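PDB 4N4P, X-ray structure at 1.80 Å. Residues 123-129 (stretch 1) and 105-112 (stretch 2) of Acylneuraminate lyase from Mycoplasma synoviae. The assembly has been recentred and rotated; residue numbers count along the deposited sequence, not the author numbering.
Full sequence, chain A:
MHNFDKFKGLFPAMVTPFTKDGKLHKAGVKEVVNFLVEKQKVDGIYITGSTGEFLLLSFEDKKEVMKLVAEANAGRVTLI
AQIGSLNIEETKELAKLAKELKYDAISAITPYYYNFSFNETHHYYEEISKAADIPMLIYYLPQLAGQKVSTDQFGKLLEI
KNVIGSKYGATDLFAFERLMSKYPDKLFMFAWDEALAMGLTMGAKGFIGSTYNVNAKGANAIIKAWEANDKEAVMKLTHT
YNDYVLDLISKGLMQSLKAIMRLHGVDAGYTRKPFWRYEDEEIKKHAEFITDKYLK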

# COMPACT_ATOMS: atom_id res chain seq x y z
N HIS A 123 14.24 23.07 0.79
CA HIS A 123 14.62 24.24 1.59
C HIS A 123 15.36 23.83 2.86
O HIS A 123 16.30 24.50 3.29
CB HIS A 123 13.39 25.10 1.94
CG HIS A 123 13.74 26.40 2.59
ND1 HIS A 123 14.00 27.54 1.87
CD2 HIS A 123 13.92 26.73 3.89
CE1 HIS A 123 14.30 28.53 2.69
NE2 HIS A 123 14.26 28.07 3.93
N TYR A 124 14.94 22.70 3.45
CA TYR A 124 15.61 22.13 4.61
C TYR A 124 17.05 21.79 4.27
O TYR A 124 17.95 22.19 4.98
CB TYR A 124 14.82 20.90 5.03
CG TYR A 124 15.45 19.86 5.91
CD1 TYR A 124 16.00 18.69 5.36
CD2 TYR A 124 15.40 19.98 7.30
CE1 TYR A 124 16.54 17.68 6.19
CE2 TYR A 124 15.91 18.99 8.14
CZ TYR A 124 16.47 17.84 7.59
OH TYR A 124 16.95 16.87 8.45
N TYR A 125 17.29 21.10 3.15
CA TYR A 125 18.67 20.78 2.81
C TYR A 125 19.49 22.03 2.45
O TYR A 125 20.67 22.16 2.83
CB TYR A 125 18.70 19.75 1.70
CG TYR A 125 18.42 18.36 2.21
CD1 TYR A 125 19.33 17.70 3.06
CD2 TYR A 125 17.27 17.69 1.81
CE1 TYR A 125 19.07 16.39 3.51
CE2 TYR A 125 17.00 16.40 2.25
CZ TYR A 125 17.90 15.76 3.10
OH TYR A 125 17.62 14.47 3.50
N GLU A 126 18.85 22.98 1.77
CA GLU A 126 19.47 24.29 1.49
C GLU A 126 19.95 24.97 2.78
O GLU A 126 21.08 25.42 2.86
CB GLU A 126 18.48 25.21 0.79
CG GLU A 126 18.28 24.93 -0.66
CD GLU A 126 17.51 26.06 -1.32
OE1 GLU A 126 16.27 26.04 -1.28
OE2 GLU A 126 18.17 26.95 -1.88
N GLU A 127 19.08 25.07 3.77
CA GLU A 127 19.47 25.70 5.03
C GLU A 127 20.66 24.98 5.69
O GLU A 127 21.57 25.63 6.18
CB GLU A 127 18.29 25.75 5.99
CG GLU A 127 17.20 26.72 5.60
CD GLU A 127 16.40 27.17 6.80
OE1 GLU A 127 15.16 27.04 6.76
OE2 GLU A 127 17.01 27.63 7.79
N ILE A 128 20.66 23.65 5.71
CA ILE A 128 21.78 22.92 6.33
C ILE A 128 23.09 23.22 5.57
O ILE A 128 24.14 23.39 6.17
CB ILE A 128 21.55 21.39 6.42
CG1 ILE A 128 20.24 21.09 7.15
CG2 ILE A 128 22.76 20.70 7.14
CD1 ILE A 128 19.74 19.62 6.97
N SER A 129 23.01 23.30 4.25
CA SER A 129 24.19 23.52 3.40
C SER A 129 24.91 24.84 3.68
O SER A 129 26.12 24.92 3.56
CB SER A 129 23.79 23.48 1.93
OG SER A 129 23.11 24.67 1.56
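Stretch 2 (105-112) AISAITPY

Residues 123-129 form one stretch of a longer helix, with backbone hydrogen bonds from Glu 127 N to His 123 O (2.9 Å), Ile 128 N to Tyr 124 O (3.2 Å) and Ser 129 N to Tyr 125 O (3.0 Å). Residues 105-112 begin as a β-strand, with extended phi/psi values such as -124/164° at Ile 106 and -138/164° at Ser 107, and continue as a loop in which Ile 109, Thr 110 and Pro 111 keep phi between -50° and -57° and psi between 130° and 153°. Strand and helix run roughly antiparallel: their axes cross at 152° and approach to 10.6 Å. The closest CA pairs fall in the second half of stretch 2: CA of Tyr 125 is 8.0 Å from CA of Ala 108, and CA of Tyr 124 is 7.9 Å from CA of Pro 111. With the directions opposed, Ile 128 meets Ile 106 and Ala 108, while Tyr 124 reaches from Ala 108 on to Ile 109 and Pro 111; together the two stretches bury 318 Å².

Alternation along the extended backbone turns the CA-to-CB bonds of Ile 106 and Ala 108 toward the helix and that of Ser 107 away. The small side chain of Ala 108 lies among three helix residues: its CB is 3.8 Å from CD1 of Ile 128, 3.8 Å from CE1 of Tyr 125 and 3.8 Å from OH of Tyr 124. Ile 106 makes a looser apolar contact, its CD1 lying 4.4 Å from CG2 of Ile 128.

Two tyrosine hydroxyls tie the helix to successive carbonyls of stretch 2. The CA-to-CB bond of Tyr 125 (chi1 m) points sideways, but the end of the side chain comes nearer, and OH donates a short hydrogen bond of 2.6 Å to Ala 108 O, which lies at the ring edge. The CA-to-CB bond of Tyr 124 points toward stretch 2 (chi1 t), and its OH donates a hydrogen bond of 2.8 Å to Ile 109 O. Pro 111 covers one face of the Tyr 124 ring: its CG stands 3.5 Å from the ring centroid, 11° off the normal, a CH-pi contact, and 3.6 Å from CG of Tyr 124.

Water extends both polar links to Thr 110. Water 2 donates to Tyr 125 OH (2.8 Å) and hydrogen-bonds to Thr 110 OG1 (2.6 Å), bridging side chains whose oxygens, Tyr 125 OH and Thr 110 OG1, are 4.4 Å apart. Water 1 donates to Tyr 124 OH at 3.0 Å and makes a weak bond to Thr 110 O at 3.5 Å. His 123, Glu 126 and Glu 127 stay out of reach of stretch 2.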

# COMPACT_ATOMS: atom_id res chain seq x y z
N ALA A 105 32.08 13.51 6.15
CA ALA A 105 30.81 13.93 5.59
C ALA A 105 29.76 14.00 6.70
O ALA A 105 29.95 13.47 7.80
CB ALA A 105 30.31 12.96 4.49
N ILE A 106 28.65 14.61 6.36
CA ILE A 106 27.46 14.58 7.20
C ILE A 106 26.33 14.04 6.36
O ILE A 106 26.44 13.97 5.12
CB ILE A 106 27.07 15.99 7.76
CG1 ILE A 106 26.96 17.01 6.61
CG2 ILE A 106 28.07 16.45 8.84
CD1 ILE A 106 26.47 18.39 7.03
N SER A 107 25.25 13.63 7.03
CA SER A 107 24.05 13.25 6.32
C SER A 107 22.90 13.84 7.12
O SER A 107 23.09 14.21 8.29
CB SER A 107 23.92 11.72 6.21
OG SER A 107 23.65 11.18 7.50
N ALA A 108 21.72 13.91 6.52
CA ALA A 108 20.54 14.37 7.25
C ALA A 108 19.34 13.62 6.75
O ALA A 108 19.05 13.62 5.55
CB ALA A 108 20.34 15.87 7.07
N ILE A 109 18.64 12.97 7.66
CA ILE A 109 17.38 12.33 7.31
C ILE A 109 16.37 13.31 6.69
O ILE A 109 16.39 14.50 6.99
CB ILE A 109 16.76 11.63 8.53
CG1 ILE A 109 16.59 12.64 9.67
CG2 ILE A 109 17.68 10.50 9.01
CD1 ILE A 109 15.37 12.36 10.44
N THR A 110 15.48 12.78 5.87
CA THR A 110 14.30 13.50 5.41
C THR A 110 13.50 14.02 6.62
O THR A 110 13.30 13.26 7.57
CB THR A 110 13.36 12.51 4.65
OG1 THR A 110 14.13 11.77 3.69
CG2 THR A 110 12.24 13.25 3.94
N PRO A 111 13.01 15.28 6.57
CA PRO A 111 12.10 15.73 7.62
C PRO A 111 10.97 14.71 7.82
O PRO A 111 10.36 14.24 6.86
CB PRO A 111 11.56 17.05 7.06
CG PRO A 111 12.70 17.58 6.21
CD PRO A 111 13.22 16.32 5.54
N TYR A 112 10.74 14.32 9.07
CA TYR A 112 9.90 13.15 9.34
C TYR A 112 8.62 13.53 10.09
O TYR A 112 8.40 14.70 10.42
CB TYR A 112 10.66 12.15 10.20
CG TYR A 112 11.29 12.79 11.39
CD1 TYR A 112 10.65 12.82 12.63
CD2 TYR A 112 12.51 13.42 11.27
CE1 TYR A 112 11.25 13.46 13.72
CE2 TYR A 112 13.11 14.02 12.32
CZ TYR A 112 12.50 14.05 13.53
OH TYR A 112 13.21 14.70 14.51
O HOH W 1 14.67 15.55 9.82
O HOH W 2 15.52 13.30 2.10